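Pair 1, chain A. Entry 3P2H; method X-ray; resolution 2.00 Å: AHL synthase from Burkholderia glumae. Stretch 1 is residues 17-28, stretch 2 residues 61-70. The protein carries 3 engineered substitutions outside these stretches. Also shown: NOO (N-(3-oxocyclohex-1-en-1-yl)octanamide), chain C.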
# COMPACT_ATOMS: atom_id res chain seq x y z
N ALA A 17 1.22 -15.12 9.56
CA ALA A 17 0.62 -16.23 8.82
C ALA A 17 -0.72 -15.81 8.21
O ALA A 17 -0.99 -16.07 7.04
CB ALA A 17 0.42 -17.42 9.75
N GLU A 18 -1.54 -15.14 9.00
CA GLU A 18 -2.85 -14.69 8.54
C GLU A 18 -2.75 -13.67 7.40
O GLU A 18 -3.50 -13.74 6.42
CB GLU A 18 -3.62 -14.11 9.72
CG GLU A 18 -5.02 -13.65 9.39
CD GLU A 18 -5.76 -13.17 10.62
OE1 GLU A 18 -5.09 -12.77 11.60
OE2 GLU A 18 -7.01 -13.19 10.60
N LEU A 19 -1.82 -12.73 7.52
CA LEU A 19 -1.63 -11.71 6.49
C LEU A 19 -1.02 -12.36 5.25
O LEU A 19 -1.40 -12.03 4.13
CB LEU A 19 -0.69 -10.61 6.98
CG LEU A 19 -0.21 -9.65 5.88
CD1 LEU A 19 -1.39 -8.85 5.35
CD2 LEU A 19 0.85 -8.71 6.45
N GLY A 20 -0.07 -13.26 5.47
CA GLY A 20 0.57 -13.94 4.36
C GLY A 20 -0.42 -14.73 3.53
O GLY A 20 -0.30 -14.80 2.31
N SER A 21 -1.41 -15.32 4.20
CA SER A 21 -2.43 -16.11 3.53
C SER A 21 -3.35 -15.19 2.74
O SER A 21 -3.73 -15.50 1.61
CB SER A 21 -3.24 -16.91 4.55
OG SER A 21 -4.24 -17.70 3.91
N TYR A 22 -3.73 -14.06 3.34
CA TYR A 22 -4.60 -13.13 2.66
C TYR A 22 -3.90 -12.58 1.43
O TYR A 22 -4.52 -12.43 0.38
CB TYR A 22 -5.00 -11.97 3.57
CG TYR A 22 -5.87 -10.96 2.87
CD1 TYR A 22 -7.20 -11.26 2.55
CD2 TYR A 22 -5.37 -9.72 2.50
CE1 TYR A 22 -8.00 -10.34 1.88
CE2 TYR A 22 -6.16 -8.79 1.84
CZ TYR A 22 -7.47 -9.10 1.53
OH TYR A 22 -8.25 -8.18 0.88
N ARG A 23 -2.62 -12.27 1.56
CA ARG A 23 -1.87 -11.75 0.42
C ARG A 23 -1.74 -12.81 -0.67
O ARG A 23 -1.81 -12.49 -1.86
CB ARG A 23 -0.50 -11.24 0.87
CG ARG A 23 -0.57 -9.82 1.43
CD ARG A 23 0.74 -9.36 2.05
NE ARG A 23 1.88 -9.49 1.16
CZ ARG A 23 3.09 -9.03 1.45
NH1 ARG A 23 3.30 -8.40 2.60
NH2 ARG A 23 4.10 -9.21 0.60
N TYR A 24 -1.56 -14.06 -0.28
CA TYR A 24 -1.45 -15.13 -1.26
C TYR A 24 -2.73 -15.21 -2.08
O TYR A 24 -2.70 -15.27 -3.31
CB TYR A 24 -1.24 -16.49 -0.59
CG TYR A 24 -1.16 -17.62 -1.59
CD1 TYR A 24 0.04 -17.91 -2.25
CD2 TYR A 24 -2.29 -18.36 -1.94
CE1 TYR A 24 0.12 -18.90 -3.23
CE2 TYR A 24 -2.23 -19.36 -2.93
CZ TYR A 24 -1.02 -19.62 -3.57
OH TYR A 24 -0.94 -20.57 -4.56
N ARG A 25 -3.87 -15.20 -1.40
CA ARG A 25 -5.15 -15.28 -2.07
C ARG A 25 -5.43 -14.12 -3.03
O ARG A 25 -6.00 -14.31 -4.09
CB ARG A 25 -6.27 -15.41 -1.03
CG ARG A 25 -6.22 -16.76 -0.30
CD ARG A 25 -7.28 -16.87 0.78
NE ARG A 25 -6.82 -16.31 2.05
CZ ARG A 25 -7.61 -15.63 2.88
NH1 ARG A 25 -8.88 -15.44 2.56
NH2 ARG A 25 -7.14 -15.15 4.02
N VAL A 26 -5.00 -12.92 -2.65
CA VAL A 26 -5.23 -11.76 -3.50
C VAL A 26 -4.23 -11.61 -4.65
O VAL A 26 -4.61 -11.58 -5.82
CB VAL A 26 -5.18 -10.45 -2.67
CG1 VAL A 26 -5.29 -9.25 -3.60
CG2 VAL A 26 -6.31 -10.43 -1.65
N PHE A 27 -2.95 -11.54 -4.31
CA PHE A 27 -1.92 -11.34 -5.31
C PHE A 27 -1.53 -12.55 -6.14
O PHE A 27 -1.12 -12.39 -7.29
CB PHE A 27 -0.69 -10.74 -4.63
CG PHE A 27 -1.00 -9.46 -3.92
CD1 PHE A 27 -1.16 -8.28 -4.63
CD2 PHE A 27 -1.22 -9.45 -2.55
CE1 PHE A 27 -1.56 -7.11 -3.99
CE2 PHE A 27 -1.62 -8.28 -1.90
CZ PHE A 27 -1.79 -7.11 -2.62
N VAL A 28 -1.67 -13.74 -5.59
CA VAL A 28 -1.33 -14.93 -6.36
C VAL A 28 -2.55 -15.59 -6.99
O VAL A 28 -2.57 -15.84 -8.20
CB VAL A 28 -0.58 -15.95 -5.49
CG1 VAL A 28 -0.32 -17.23 -6.28
CG2 VAL A 28 0.74 -15.35 -5.03
N ASN A 61 -16.50 -10.36 11.16
CA ASN A 61 -16.11 -11.63 11.77
C ASN A 61 -14.64 -11.67 12.16
O ASN A 61 -14.11 -12.73 12.49
CB ASN A 61 -16.40 -12.80 10.82
CG ASN A 61 -17.86 -12.90 10.45
OD1 ASN A 61 -18.74 -12.76 11.30
ND2 ASN A 61 -18.13 -13.16 9.18
N GLY A 62 -13.99 -10.51 12.11
CA GLY A 62 -12.59 -10.44 12.47
C GLY A 62 -11.64 -11.02 11.43
O GLY A 62 -10.45 -11.20 11.70
N GLU A 63 -12.16 -11.32 10.24
CA GLU A 63 -11.34 -11.88 9.17
C GLU A 63 -10.75 -10.78 8.30
O GLU A 63 -11.41 -9.78 8.01
CB GLU A 63 -12.16 -12.81 8.28
CG GLU A 63 -12.74 -14.01 8.98
CD GLU A 63 -13.37 -14.97 8.01
OE1 GLU A 63 -14.28 -14.55 7.26
OE2 GLU A 63 -12.95 -16.14 7.98
N ILE A 64 -9.51 -10.98 7.85
CA ILE A 64 -8.86 -9.98 7.02
C ILE A 64 -9.59 -9.76 5.71
O ILE A 64 -9.92 -10.71 4.99
CB ILE A 64 -7.39 -10.37 6.73
CG1 ILE A 64 -6.63 -10.49 8.05
CG2 ILE A 64 -6.74 -9.33 5.83
CD1 ILE A 64 -5.14 -10.69 7.89
N CYS A 65 -9.87 -8.50 5.41
CA CYS A 65 -10.55 -8.13 4.18
C CYS A 65 -9.82 -6.98 3.50
O CYS A 65 -10.36 -6.33 2.61
CB CYS A 65 -12.01 -7.75 4.47
SG CYS A 65 -12.21 -6.39 5.65
N GLY A 66 -8.59 -6.74 3.92
CA GLY A 66 -7.82 -5.66 3.33
C GLY A 66 -6.41 -5.59 3.89
O GLY A 66 -6.18 -5.98 5.03
N CYS A 67 -5.46 -5.12 3.08
CA CYS A 67 -4.09 -5.01 3.54
C CYS A 67 -3.33 -3.88 2.84
O CYS A 67 -3.77 -3.37 1.81
CB CYS A 67 -3.33 -6.33 3.32
SG CYS A 67 -3.04 -6.81 1.60
N ALA A 68 -2.21 -3.51 3.42
CA ALA A 68 -1.36 -2.47 2.86
C ALA A 68 0.01 -2.58 3.51
O ALA A 68 0.14 -3.03 4.65
CB ALA A 68 -1.95 -1.09 3.12
N ARG A 69 1.03 -2.18 2.76
CA ARG A 69 2.40 -2.23 3.24
C ARG A 69 3.00 -0.84 3.11
O ARG A 69 2.84 -0.19 2.09
CB ARG A 69 3.21 -3.23 2.40
CG ARG A 69 4.65 -3.36 2.80
CD ARG A 69 5.28 -4.62 2.24
NE ARG A 69 5.56 -4.53 0.81
CZ ARG A 69 6.10 -5.51 0.10
NH1 ARG A 69 6.42 -6.65 0.69
NH2 ARG A 69 6.36 -5.34 -1.19
N LEU A 70 3.67 -0.38 4.17
CA LEU A 70 4.30 0.93 4.17
C LEU A 70 5.80 0.80 4.44
O LEU A 70 6.21 0.12 5.37
CB LEU A 70 3.66 1.83 5.24
CG LEU A 70 2.25 2.33 4.92
CD1 LEU A 70 1.65 3.01 6.14
CD2 LEU A 70 2.31 3.29 3.75
C1 NOO C . -5.74 -3.74 -6.67
O1 NOO C . -6.63 -3.35 -7.41
C2 NOO C . -4.54 -2.88 -6.30
C3 NOO C . -3.29 -3.43 -6.00
C4 NOO C . -3.20 -4.96 -5.85
C5 NOO C . -4.53 -5.65 -5.33
C6 NOO C . -5.81 -5.19 -6.09
N7 NOO C . -2.05 -2.67 -5.84
C8 NOO C . -0.97 -2.70 -4.92
O8 NOO C . -0.34 -3.71 -4.61
C9 NOO C . -0.53 -1.39 -4.22
C10 NOO C . -1.04 -0.02 -4.73
C11 NOO C . 0.01 1.08 -4.42
C12 NOO C . -0.64 2.41 -3.99
C13 NOO C . 0.43 3.51 -3.81
C14 NOO C . -0.13 4.90 -4.15
C15 NOO C . 0.84 6.02 -3.75
O HOH W 1 -8.19 -13.87 8.29

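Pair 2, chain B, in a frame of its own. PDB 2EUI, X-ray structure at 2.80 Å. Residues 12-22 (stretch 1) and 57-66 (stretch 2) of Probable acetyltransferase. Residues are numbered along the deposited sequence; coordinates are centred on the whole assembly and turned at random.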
# COMPACT_ATOMS: atom_id res chain seq x y z
N ASP B 12 5.11 -21.91 -10.15
CA ASP B 12 4.40 -22.62 -11.21
C ASP B 12 3.03 -23.12 -10.79
O ASP B 12 2.12 -23.24 -11.62
CB ASP B 12 5.23 -23.79 -11.73
CG ASP B 12 6.42 -23.35 -12.57
OD1 ASP B 12 6.25 -22.44 -13.42
OD2 ASP B 12 7.52 -23.91 -12.38
N LEU B 13 2.87 -23.40 -9.50
CA LEU B 13 1.59 -23.89 -9.00
C LEU B 13 0.58 -22.75 -8.87
O LEU B 13 -0.61 -22.92 -9.13
CB LEU B 13 1.77 -24.58 -7.65
CG LEU B 13 0.45 -25.11 -7.06
CD1 LEU B 13 -0.14 -26.15 -8.00
CD2 LEU B 13 0.68 -25.70 -5.70
N LEU B 14 1.09 -21.57 -8.51
CA LEU B 14 0.27 -20.39 -8.29
C LEU B 14 0.06 -19.50 -9.51
O LEU B 14 -0.95 -18.80 -9.61
CB LEU B 14 0.88 -19.56 -7.15
CG LEU B 14 0.31 -18.18 -6.85
CD1 LEU B 14 -1.11 -18.31 -6.34
CD2 LEU B 14 1.21 -17.47 -5.85
N ALA B 15 1.02 -19.51 -10.44
CA ALA B 15 0.92 -18.69 -11.65
C ALA B 15 -0.42 -18.86 -12.38
O ALA B 15 -1.13 -17.89 -12.64
CB ALA B 15 2.06 -19.00 -12.57
N PRO B 16 -0.78 -20.10 -12.73
CA PRO B 16 -2.05 -20.28 -13.43
C PRO B 16 -3.28 -19.81 -12.64
O PRO B 16 -4.23 -19.27 -13.22
CB PRO B 16 -2.07 -21.78 -13.73
CG PRO B 16 -1.24 -22.36 -12.63
CD PRO B 16 -0.10 -21.39 -12.52
N LEU B 17 -3.26 -20.00 -11.33
CA LEU B 17 -4.39 -19.57 -10.52
C LEU B 17 -4.42 -18.05 -10.38
O LEU B 17 -5.49 -17.46 -10.18
CB LEU B 17 -4.35 -20.20 -9.13
CG LEU B 17 -5.69 -19.98 -8.41
CD1 LEU B 17 -6.80 -20.64 -9.23
CD2 LEU B 17 -5.64 -20.55 -7.01
N PHE B 18 -3.26 -17.42 -10.48
CA PHE B 18 -3.15 -15.97 -10.38
C PHE B 18 -3.81 -15.33 -11.61
O PHE B 18 -4.40 -14.24 -11.53
CB PHE B 18 -1.69 -15.55 -10.32
CG PHE B 18 -1.48 -14.09 -10.09
CD1 PHE B 18 -1.94 -13.48 -8.93
CD2 PHE B 18 -0.77 -13.33 -11.01
CE1 PHE B 18 -1.70 -12.13 -8.70
CE2 PHE B 18 -0.53 -11.97 -10.78
CZ PHE B 18 -0.99 -11.37 -9.63
N VAL B 19 -3.70 -16.02 -12.73
CA VAL B 19 -4.28 -15.57 -13.98
C VAL B 19 -5.80 -15.60 -13.89
O VAL B 19 -6.48 -14.62 -14.19
CB VAL B 19 -3.79 -16.47 -15.14
CG1 VAL B 19 -4.57 -16.16 -16.42
CG2 VAL B 19 -2.28 -16.26 -15.34
N LYS B 20 -6.33 -16.75 -13.46
CA LYS B 20 -7.77 -16.95 -13.31
C LYS B 20 -8.38 -15.78 -12.55
O LYS B 20 -9.42 -15.24 -12.93
CB LYS B 20 -8.04 -18.23 -12.51
CG LYS B 20 -7.48 -19.50 -13.11
CD LYS B 20 -8.49 -20.15 -14.03
CE LYS B 20 -7.93 -21.43 -14.58
NZ LYS B 20 -7.20 -22.16 -13.50
N TYR B 21 -7.71 -15.42 -11.46
CA TYR B 21 -8.10 -14.31 -10.59
C TYR B 21 -8.21 -12.98 -11.36
O TYR B 21 -9.23 -12.29 -11.28
CB TYR B 21 -7.07 -14.17 -9.47
CG TYR B 21 -7.11 -12.85 -8.74
CD1 TYR B 21 -8.18 -12.51 -7.92
CD2 TYR B 21 -6.08 -11.93 -8.88
CE1 TYR B 21 -8.22 -11.30 -7.25
CE2 TYR B 21 -6.11 -10.72 -8.22
CZ TYR B 21 -7.18 -10.40 -7.41
OH TYR B 21 -7.22 -9.20 -6.73
N ARG B 22 -7.15 -12.63 -12.08
CA ARG B 22 -7.11 -11.40 -12.84
C ARG B 22 -8.15 -11.45 -13.95
O ARG B 22 -8.80 -10.45 -14.25
CB ARG B 22 -5.71 -11.20 -13.45
CG ARG B 22 -4.59 -11.02 -12.42
CD ARG B 22 -3.23 -10.79 -13.07
NE ARG B 22 -3.26 -9.67 -14.01
CZ ARG B 22 -3.49 -9.80 -15.32
NH1 ARG B 22 -3.70 -11.00 -15.83
NH2 ARG B 22 -3.51 -8.74 -16.10
N GLU B 57 -2.90 -33.89 -1.80
CA GLU B 57 -1.87 -33.34 -2.67
C GLU B 57 -1.66 -31.83 -2.62
O GLU B 57 -2.31 -31.11 -1.85
CB GLU B 57 -2.12 -33.76 -4.13
CG GLU B 57 -3.49 -34.37 -4.42
CD GLU B 57 -4.66 -33.44 -4.09
OE1 GLU B 57 -4.45 -32.21 -4.06
OE2 GLU B 57 -5.78 -33.96 -3.88
N ASP B 58 -0.74 -31.36 -3.46
CA ASP B 58 -0.43 -29.95 -3.54
C ASP B 58 -1.27 -29.29 -4.63
O ASP B 58 -0.74 -28.81 -5.63
CB ASP B 58 1.07 -29.73 -3.86
CG ASP B 58 1.99 -30.11 -2.70
OD1 ASP B 58 1.75 -29.64 -1.57
OD2 ASP B 58 2.96 -30.87 -2.93
N ARG B 59 -2.59 -29.27 -4.46
CA ARG B 59 -3.41 -28.61 -5.45
C ARG B 59 -3.97 -27.33 -4.83
O ARG B 59 -4.63 -27.33 -3.79
CB ARG B 59 -4.50 -29.55 -5.98
CG ARG B 59 -5.87 -29.41 -5.41
CD ARG B 59 -6.90 -29.88 -6.44
NE ARG B 59 -8.27 -29.56 -6.05
CZ ARG B 59 -8.91 -30.17 -5.07
NH1 ARG B 59 -8.31 -31.15 -4.39
NH2 ARG B 59 -10.15 -29.81 -4.76
N LEU B 60 -3.65 -26.22 -5.47
CA LEU B 60 -4.06 -24.90 -5.03
C LEU B 60 -5.58 -24.67 -5.10
O LEU B 60 -6.16 -24.59 -6.18
CB LEU B 60 -3.32 -23.87 -5.89
CG LEU B 60 -3.15 -22.43 -5.43
CD1 LEU B 60 -2.49 -22.38 -4.04
CD2 LEU B 60 -2.31 -21.70 -6.47
N LEU B 61 -6.21 -24.55 -3.93
CA LEU B 61 -7.66 -24.35 -3.85
C LEU B 61 -7.97 -22.87 -3.86
O LEU B 61 -9.06 -22.44 -4.24
CB LEU B 61 -8.21 -24.97 -2.56
CG LEU B 61 -7.79 -26.42 -2.30
CD1 LEU B 61 -7.99 -26.74 -0.84
CD2 LEU B 61 -8.58 -27.38 -3.18
N GLY B 62 -6.99 -22.09 -3.43
CA GLY B 62 -7.17 -20.65 -3.40
C GLY B 62 -5.91 -19.98 -2.89
O GLY B 62 -4.97 -20.65 -2.45
N PHE B 63 -5.87 -18.66 -2.94
CA PHE B 63 -4.70 -17.98 -2.46
C PHE B 63 -5.04 -16.58 -1.98
O PHE B 63 -6.10 -16.03 -2.28
CB PHE B 63 -3.63 -17.94 -3.55
CG PHE B 63 -3.93 -16.95 -4.63
CD1 PHE B 63 -3.55 -15.62 -4.49
CD2 PHE B 63 -4.65 -17.33 -5.75
CE1 PHE B 63 -3.90 -14.68 -5.45
CE2 PHE B 63 -4.99 -16.39 -6.72
CZ PHE B 63 -4.62 -15.07 -6.57
N CYS B 64 -4.11 -15.99 -1.24
CA CYS B 64 -4.29 -14.66 -0.69
C CYS B 64 -2.98 -13.86 -0.79
O CYS B 64 -1.89 -14.43 -0.72
CB CYS B 64 -4.74 -14.83 0.77
SG CYS B 64 -4.73 -13.35 1.73
N GLN B 65 -3.08 -12.55 -0.98
CA GLN B 65 -1.88 -11.72 -1.05
C GLN B 65 -2.02 -10.41 -0.28
O GLN B 65 -3.03 -9.70 -0.39
CB GLN B 65 -1.45 -11.42 -2.49
CG GLN B 65 -0.11 -10.70 -2.60
CD GLN B 65 0.42 -10.62 -4.03
OE1 GLN B 65 -0.30 -10.23 -4.97
NE2 GLN B 65 1.69 -10.97 -4.21
N LEU B 66 -1.01 -10.11 0.51
CA LEU B 66 -0.99 -8.89 1.29
C LEU B 66 0.31 -8.17 1.00
O LEU B 66 1.32 -8.81 0.72
CB LEU B 66 -1.08 -9.21 2.79
CG LEU B 66 -2.29 -10.00 3.31
CD1 LEU B 66 -2.07 -11.49 3.10
CD2 LEU B 66 -2.45 -9.73 4.77

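The sharpest difference lies at one matched position on the strand, where pair 1 has Cys A67 and pair 2 has Phe B63. The small thiol meets the edges of two helix rings, Tyr A22 and Phe A27, whereas the phenyl ring reaches in among the helix side chains, which pack against its face and edge. In pair 1, Cys A67 SG lies 3.7 Å from Tyr A22 CE2 and 4.1 Å from Phe A27 CE2, while its CB packs 3.8 Å from Leu A19 CD1. In pair 2, Leu B14 CD1 sits over one face of the Phe B63 ring, 3.6 Å from its CG; Leu B17 CD2 approaches the edge, 3.6 Å from Phe B63 CD2; and Tyr B21, the counterpart of Phe A27, receives the edge of Phe B63 on its face in an offset edge-to-face pair.

The framework is nearly the same. Each helix crosses its strand at close to a right angle (78° and 76°), with axes 9.3 Å apart at closest approach, and the central backbones superpose to 0.9 Å. The buried areas, 479 and 481 Å², are almost equal, so different side chains cover similar surface.

Aromatic and aliphatic bulk is exchanged across the interface. Tyr A22 matches Leu B17, and both point toward the strand. The tyrosine offers a flat face to Ile A64, whose CG2 lies 3.5 Å from Tyr A22 CG in a CH-pi contact; its length also carries OH to 3.3 Å from Cys A65 C. The shorter, branched Leu B17 instead places CD2 3.5 Å from Leu B60 CG, beside Phe B63. Ile A64 and Leu B60 match closely, and either aliphatic chain suits this apolar place. Next along the strand but one, Gly A66 matches Gly B62, where a CB would point away from the helix.

Polarity differs at the flanks. Glu A18 packs its aliphatic part on the strand, CG 3.3 Å from Ile A64 CD1, while its carboxylate stays wet: a water donates to OE2 and accepts from Ile A64 N. Its counterpart Leu B13 makes an apolar contact instead, CG 4.1 Å from Leu B60 CB. Further along, Arg A23 and Arg A69 bring NH2 and NH1 within 3.5 Å, like charges whose guanidinium groups find hydrogen bonds elsewhere in the structure. The matching Phe B18 and Gln B65 avoid that charge pairing, and Phe B18 CD1 packs 3.9 Å from Phe B63 CZ. Neither interface has a clear direct hydrogen bond; close packing dominates both.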